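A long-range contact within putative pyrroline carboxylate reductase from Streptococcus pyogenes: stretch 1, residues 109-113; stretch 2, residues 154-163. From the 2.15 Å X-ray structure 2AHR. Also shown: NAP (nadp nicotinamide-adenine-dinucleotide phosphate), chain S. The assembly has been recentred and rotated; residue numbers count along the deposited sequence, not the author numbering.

Stretch 1 (109-113) LRIMP
Stretch 2 154-163: SEKDFDTFTA

Strand 109-112 packs against a 3-10 segment, 155-157, that runs into helix 158-163; strand and helix axes approach to 9.4 Å, their N-to-C directions 28° apart. The strand is extended (phi/psi from -115/136 at Arg 110 to -129/92 at Met 112), so its side chains alternate: Arg 110 and Met 112 point toward the helix, Ile 111 away. The register is marked by the nearest CA pairs, Arg 110 CA to Glu 155 CA at 8.3 Å and Met 112 CA to Thr 162 CA at 6.2 Å.

Arg 110 (m, t, p, chi4 -174°) reaches alongside Phe 158, laying one guanidinium face over CD2 of that ring. This leaves the guanidinium edge free for polar partners: Arg 110 NH1 donates to Glu 155 OE2 at 3.1 Å and 162°, a salt bridge near the guanidinium plane. The CA-CB bond of Glu 155 points sideways, but its extended t, t chain brings the carboxylate nearer. Asp 159 (m) stays beyond salt-bridge range, Arg 110 NH2 to Asp 159 OD1 being 4.5 Å, and two waters fill the gap. Water 1 donates to Asp 159 OD1 (2.6 Å) and Thr 162 OG1 (2.9 Å) and weakly accepts from Arg 110 NH2 (3.0 Å); water 2 accepts from Arg 110 NH1 (3.0 Å) and donates to Asp 159 OD1 (2.6 Å).

Phe 158, chi1 between wells at -105° and chi2 60°, places CZ 3.5 Å from Arg 110 O and CE2 4.1 Å from Met 112 CB. Phe 161 (t, chi2 102°) sets CD2 3.9 Å from Met 112 CB and turns its ring edge to the strand, CE2 lying 3.3 Å from Met 112 O.

Selenomethionine Met 112 (t, p, p) curls so that CE lies 3.5 Å from Thr 162 OG1, while SE is 3.6 Å from NADP C5N. Thr 162 (m) turns OG1 back to donate to Phe 158 O (2.6 Å).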

ATOM      1  N   LEU E 109     -20.549 -38.281 -17.282  1.00 38.75           N
ATOM      2  CA  LEU E 109     -20.234 -38.009 -15.884  1.00 37.53           C
ATOM      3  C   LEU E 109     -19.051 -37.088 -15.747  1.00 37.02           C
ATOM      4  O   LEU E 109     -18.132 -37.108 -16.573  1.00 36.66           O
ATOM      5  CB  LEU E 109     -19.973 -39.306 -15.106  1.00 37.45           C
ATOM      6  CG  LEU E 109     -21.152 -40.275 -15.054  1.00 36.65           C
ATOM      7  CD1 LEU E 109     -20.957 -41.385 -16.087  1.00 37.01           C
ATOM      8  CD2 LEU E 109     -21.351 -40.834 -13.660  1.00 35.70           C
ATOM      9  N   ARG E 110     -19.090 -36.272 -14.696  1.00 35.95           N
ATOM     10  CA  ARG E 110     -17.942 -35.466 -14.315  1.00 35.36           C
ATOM     11  C   ARG E 110     -17.385 -35.873 -12.952  1.00 34.82           C
ATOM     12  O   ARG E 110     -18.144 -36.076 -11.994  1.00 34.60           O
ATOM     13  CB  ARG E 110     -18.303 -33.968 -14.268  1.00 35.36           C
ATOM     14  CG  ARG E 110     -18.343 -33.268 -15.602  1.00 35.57           C
ATOM     15  CD  ARG E 110     -18.628 -31.772 -15.396  1.00 36.82           C
ATOM     16  NE  ARG E 110     -17.451 -31.022 -14.943  1.00 36.77           N
ATOM     17  CZ  ARG E 110     -17.480 -29.739 -14.581  1.00 38.13           C
ATOM     18  NH1 ARG E 110     -18.623 -29.056 -14.600  1.00 36.20           N
ATOM     19  NH2 ARG E 110     -16.362 -29.138 -14.205  1.00 38.94           N
ATOM     20  N   ILE E 111     -16.057 -35.954 -12.882  1.00 33.85           N
ATOM     21  CA  ILE E 111     -15.340 -36.071 -11.621  1.00 33.73           C
ATOM     22  C   ILE E 111     -14.359 -34.902 -11.407  1.00 33.85           C
ATOM     23  O   ILE E 111     -13.851 -34.282 -12.377  1.00 33.91           O
ATOM     24  CB  ILE E 111     -14.596 -37.437 -11.480  1.00 34.02           C
ATOM     25  CG1 ILE E 111     -13.505 -37.583 -12.549  1.00 32.90           C
ATOM     26  CG2 ILE E 111     -15.599 -38.608 -11.482  1.00 32.97           C
ATOM     27  CD1 ILE E 111     -12.562 -38.822 -12.343  1.00 33.00           C
HETATM   28  N   MSE E 112     -14.127 -34.572 -10.138  1.00 33.16           N
HETATM   29  CA  MSE E 112     -13.094 -33.604  -9.783  1.00 32.84           C
HETATM   30  C   MSE E 112     -12.216 -34.221  -8.718  1.00 32.59           C
HETATM   31  O   MSE E 112     -12.543 -34.147  -7.545  1.00 32.14           O
HETATM   32  CB  MSE E 112     -13.668 -32.248  -9.331  1.00 32.64           C
HETATM   33  CG  MSE E 112     -12.592 -31.126  -9.106  1.00 31.82           C
HETATM   34 SE   MSE E 112     -11.186 -31.112 -10.293  1.00 25.50          SE
HETATM   35  CE  MSE E 112     -12.144 -30.716 -11.738  1.00 25.75           C
ATOM     36  N   PRO E 113     -11.123 -34.882  -9.151  1.00 32.22           N
ATOM     37  CA  PRO E 113     -10.124 -35.529  -8.303  1.00 32.28           C
ATOM     38  C   PRO E 113      -8.973 -34.599  -7.924  1.00 32.44           C
ATOM     39  O   PRO E 113      -8.928 -33.444  -8.369  1.00 32.16           O
ATOM     40  CB  PRO E 113      -9.616 -36.679  -9.191  1.00 31.99           C
ATOM     41  CG  PRO E 113      -9.689 -36.096 -10.606  1.00 32.51           C
ATOM     42  CD  PRO E 113     -10.843 -35.082 -10.588  1.00 32.69           C
ATOM     43  N   SER E 154     -23.576 -31.240  -6.566  1.00 39.71           N
ATOM     44  CA  SER E 154     -24.303 -30.669  -7.701  1.00 39.34           C
ATOM     45  C   SER E 154     -23.308 -30.097  -8.692  1.00 38.50           C
ATOM     46  O   SER E 154     -22.288 -29.544  -8.287  1.00 37.83           O
ATOM     47  CB  SER E 154     -25.173 -29.502  -7.257  1.00 39.91           C
ATOM     48  OG  SER E 154     -26.232 -29.949  -6.458  1.00 42.94           O
ATOM     49  N   GLU E 155     -23.634 -30.162  -9.980  1.00 37.61           N
ATOM     50  CA  GLU E 155     -22.744 -29.612 -10.997  1.00 37.29           C
ATOM     51  C   GLU E 155     -22.547 -28.120 -10.840  1.00 36.80           C
ATOM     52  O   GLU E 155     -21.499 -27.600 -11.220  1.00 36.57           O
ATOM     53  CB  GLU E 155     -23.195 -29.921 -12.433  1.00 37.50           C
ATOM     54  CG  GLU E 155     -22.002 -29.835 -13.388  1.00 39.62           C
ATOM     55  CD  GLU E 155     -22.348 -29.828 -14.866  1.00 40.76           C
ATOM     56  OE1 GLU E 155     -23.538 -29.801 -15.257  1.00 43.51           O
ATOM     57  OE2 GLU E 155     -21.394 -29.845 -15.646  1.00 41.23           O
ATOM     58  N   LYS E 156     -23.536 -27.430 -10.280  1.00 35.49           N
ATOM     59  CA  LYS E 156     -23.414 -25.999 -10.121  1.00 36.08           C
ATOM     60  C   LYS E 156     -22.335 -25.639  -9.092  1.00 35.39           C
ATOM     61  O   LYS E 156     -21.938 -24.479  -9.010  1.00 35.39           O
ATOM     62  CB  LYS E 156     -24.751 -25.349  -9.746  1.00 36.19           C
ATOM     63  CG  LYS E 156     -25.389 -25.920  -8.493  1.00 39.29           C
ATOM     64  CD  LYS E 156     -26.602 -25.068  -8.055  1.00 45.25           C
ATOM     65  CE  LYS E 156     -27.406 -25.758  -6.968  1.00 47.20           C
ATOM     66  NZ  LYS E 156     -26.507 -26.191  -5.875  1.00 49.11           N
ATOM     67  N   ASP E 157     -21.878 -26.628  -8.320  1.00 34.40           N
ATOM     68  CA  ASP E 157     -20.853 -26.410  -7.292  1.00 34.31           C
ATOM     69  C   ASP E 157     -19.500 -26.977  -7.703  1.00 33.43           C
ATOM     70  O   ASP E 157     -18.574 -26.996  -6.902  1.00 33.80           O
ATOM     71  CB  ASP E 157     -21.274 -27.030  -5.960  1.00 33.81           C
ATOM     72  CG  ASP E 157     -22.469 -26.326  -5.325  1.00 35.96           C
ATOM     73  OD1 ASP E 157     -22.574 -25.071  -5.363  1.00 36.32           O
ATOM     74  OD2 ASP E 157     -23.312 -27.050  -4.763  1.00 39.08           O
ATOM     75  N   PHE E 158     -19.389 -27.456  -8.933  1.00 32.78           N
ATOM     76  CA  PHE E 158     -18.145 -28.100  -9.372  1.00 32.58           C
ATOM     77  C   PHE E 158     -16.939 -27.191  -9.425  1.00 32.73           C
ATOM     78  O   PHE E 158     -15.835 -27.633  -9.138  1.00 32.72           O
ATOM     79  CB  PHE E 158     -18.319 -28.844 -10.693  1.00 31.36           C
ATOM     80  CG  PHE E 158     -18.368 -30.335 -10.524  1.00 31.66           C
ATOM     81  CD1 PHE E 158     -19.368 -30.921  -9.742  1.00 30.76           C
ATOM     82  CD2 PHE E 158     -17.392 -31.150 -11.105  1.00 30.14           C
ATOM     83  CE1 PHE E 158     -19.417 -32.301  -9.551  1.00 31.24           C
ATOM     84  CE2 PHE E 158     -17.430 -32.525 -10.937  1.00 32.11           C
ATOM     85  CZ  PHE E 158     -18.457 -33.109 -10.153  1.00 30.93           C
ATOM     86  N   ASP E 159     -17.151 -25.929  -9.788  1.00 33.24           N
ATOM     87  CA  ASP E 159     -16.040 -24.964  -9.902  1.00 34.00           C
ATOM     88  C   ASP E 159     -15.462 -24.614  -8.516  1.00 33.36           C
ATOM     89  O   ASP E 159     -14.257 -24.531  -8.354  1.00 33.52           O
ATOM     90  CB  ASP E 159     -16.492 -23.681 -10.627  1.00 33.56           C
ATOM     91  CG  ASP E 159     -16.629 -23.862 -12.138  1.00 35.42           C
ATOM     92  OD1 ASP E 159     -16.161 -24.876 -12.725  1.00 35.14           O
ATOM     93  OD2 ASP E 159     -17.205 -22.955 -12.751  1.00 38.46           O
ATOM     94  N   THR E 160     -16.342 -24.399  -7.542  1.00 32.02           N
ATOM     95  CA  THR E 160     -15.954 -24.213  -6.151  1.00 31.39           C
ATOM     96  C   THR E 160     -15.265 -25.451  -5.577  1.00 31.46           C
ATOM     97  O   THR E 160     -14.298 -25.315  -4.840  1.00 31.02           O
ATOM     98  CB  THR E 160     -17.188 -23.838  -5.260  1.00 32.08           C
ATOM     99  OG1 THR E 160     -17.862 -22.718  -5.836  1.00 30.14           O
ATOM    100  CG2 THR E 160     -16.775 -23.470  -3.849  1.00 28.75           C
ATOM    101  N   PHE E 161     -15.746 -26.654  -5.913  1.00 30.98           N
ATOM    102  CA  PHE E 161     -15.117 -27.876  -5.419  1.00 30.88           C
ATOM    103  C   PHE E 161     -13.737 -28.031  -6.086  1.00 30.93           C
ATOM    104  O   PHE E 161     -12.783 -28.459  -5.448  1.00 30.90           O
ATOM    105  CB  PHE E 161     -15.996 -29.109  -5.710  1.00 31.05           C
ATOM    106  CG  PHE E 161     -15.486 -30.393  -5.101  1.00 29.88           C
ATOM    107  CD1 PHE E 161     -16.062 -30.896  -3.931  1.00 29.03           C
ATOM    108  CD2 PHE E 161     -14.467 -31.115  -5.712  1.00 30.75           C
ATOM    109  CE1 PHE E 161     -15.613 -32.084  -3.369  1.00 29.64           C
ATOM    110  CE2 PHE E 161     -13.991 -32.322  -5.160  1.00 31.51           C
ATOM    111  CZ  PHE E 161     -14.564 -32.807  -3.986  1.00 31.62           C
ATOM    112  N   THR E 162     -13.640 -27.693  -7.369  1.00 31.13           N
ATOM    113  CA  THR E 162     -12.340 -27.654  -8.072  1.00 30.73           C
ATOM    114  C   THR E 162     -11.302 -26.839  -7.285  1.00 31.39           C
ATOM    115  O   THR E 162     -10.131 -27.234  -7.183  1.00 32.16           O
ATOM    116  CB  THR E 162     -12.509 -27.065  -9.481  1.00 31.08           C
ATOM    117  OG1 THR E 162     -13.463 -27.851 -10.212  1.00 31.49           O
ATOM    118  CG2 THR E 162     -11.163 -26.997 -10.242  1.00 29.47           C
ATOM    119  N   ALA E 163     -11.724 -25.708  -6.722  1.00 30.74           N
ATOM    120  CA  ALA E 163     -10.828 -24.862  -5.934  1.00 30.97           C
ATOM    121  C   ALA E 163     -10.542 -25.442  -4.551  1.00 30.95           C
ATOM    122  O   ALA E 163      -9.397 -25.414  -4.091  1.00 30.99           O
ATOM    123  CB  ALA E 163     -11.409 -23.400  -5.805  1.00 30.89           C
TER
HETATM  124  PA  NAP S1504      -1.067 -32.572 -18.101  1.00 71.82           P
HETATM  125  O1A NAP S1504      -0.515 -31.486 -18.955  1.00 70.64           O
HETATM  126  O2A NAP S1504      -0.053 -33.014 -17.101  1.00 71.30           O
HETATM  127  O5B NAP S1504      -1.604 -33.831 -18.964  1.00 71.91           O
HETATM  128  C5B NAP S1504      -2.261 -33.680 -20.202  1.00 74.73           C
HETATM  129  C4B NAP S1504      -1.831 -34.840 -21.096  1.00 76.90           C
HETATM  130  O4B NAP S1504      -2.645 -34.946 -22.252  1.00 77.46           O
HETATM  131  C3B NAP S1504      -0.384 -34.678 -21.557  1.00 77.49           C
HETATM  132  O3B NAP S1504       0.350 -35.794 -21.101  1.00 77.05           O
HETATM  133  C2B NAP S1504      -0.444 -34.620 -23.076  1.00 78.55           C
HETATM  134  O2B NAP S1504       0.529 -35.412 -23.739  1.00 80.39           O
HETATM  135  C1B NAP S1504      -1.806 -35.238 -23.361  1.00 78.30           C
HETATM  136  N9A NAP S1504      -2.332 -34.807 -24.679  1.00 78.43           N
HETATM  137  C8A NAP S1504      -2.071 -33.633 -25.351  1.00 78.32           C
HETATM  138  N7A NAP S1504      -2.740 -33.656 -26.530  1.00 78.70           N
HETATM  139  C5A NAP S1504      -3.419 -34.827 -26.627  1.00 78.29           C
HETATM  140  C6A NAP S1504      -4.237 -35.361 -27.624  1.00 78.02           C
HETATM  141  N6A NAP S1504      -4.021 -34.981 -28.882  1.00 78.66           N
HETATM  142  N1A NAP S1504      -4.799 -36.607 -27.426  1.00 77.76           N
HETATM  143  C2A NAP S1504      -4.535 -37.327 -26.273  1.00 77.27           C
HETATM  144  N3A NAP S1504      -3.713 -36.794 -25.301  1.00 76.85           N
HETATM  145  C4A NAP S1504      -3.165 -35.563 -25.471  1.00 77.94           C
HETATM  146  O3  NAP S1504      -2.444 -32.065 -17.409  1.00 69.77           O
HETATM  147  PN  NAP S1504      -3.031 -32.653 -16.017  1.00 68.69           P
HETATM  148  O1N NAP S1504      -2.497 -31.795 -14.921  1.00 69.47           O
HETATM  149  O2N NAP S1504      -2.857 -34.128 -15.928  1.00 67.83           O
HETATM  150  O5D NAP S1504      -4.604 -32.322 -16.186  1.00 66.01           O
HETATM  151  C5D NAP S1504      -5.452 -33.135 -16.967  1.00 62.62           C
HETATM  152  C4D NAP S1504      -6.908 -32.905 -16.568  1.00 60.42           C
HETATM  153  O4D NAP S1504      -7.116 -33.155 -15.191  1.00 58.44           O
HETATM  154  C3D NAP S1504      -7.337 -31.465 -16.828  1.00 59.85           C
HETATM  155  O3D NAP S1504      -8.554 -31.509 -17.532  1.00 60.11           O
HETATM  156  C2D NAP S1504      -7.526 -30.822 -15.461  1.00 58.23           C
HETATM  157  O2D NAP S1504      -8.605 -29.893 -15.495  1.00 55.05           O
HETATM  158  C1D NAP S1504      -7.757 -32.050 -14.555  1.00 57.31           C
HETATM  159  N1N NAP S1504      -7.249 -31.960 -13.160  1.00 55.30           N
HETATM  160  C2N NAP S1504      -5.901 -31.831 -12.892  1.00 53.27           C
HETATM  161  C3N NAP S1504      -5.447 -31.781 -11.570  1.00 51.06           C
HETATM  162  C7N NAP S1504      -3.981 -31.765 -11.250  1.00 49.66           C
HETATM  163  O7N NAP S1504      -3.628 -31.789  -9.885  1.00 49.98           O
HETATM  164  N7N NAP S1504      -3.065 -31.740 -12.227  1.00 47.53           N
HETATM  165  C4N NAP S1504      -6.368 -31.868 -10.519  1.00 51.37           C
HETATM  166  C5N NAP S1504      -7.721 -32.009 -10.790  1.00 50.58           C
HETATM  167  C6N NAP S1504      -8.145 -32.056 -12.120  1.00 54.38           C
HETATM  168  P2B NAP S1504       2.091 -35.015 -23.882  1.00 81.61           P
HETATM  169  O1X NAP S1504       2.730 -35.997 -24.849  1.00 81.45           O
HETATM  170  O2X NAP S1504       2.205 -33.618 -24.450  1.00 81.93           O
HETATM  171  O3X NAP S1504       2.785 -35.087 -22.533  1.00 80.71           O
HETATM  172  O   HOH W   1     -14.784 -27.127 -12.688  1.00 36.04           O
HETATM  173  O   HOH W   2     -17.810 -26.180 -14.216  1.00 51.15           O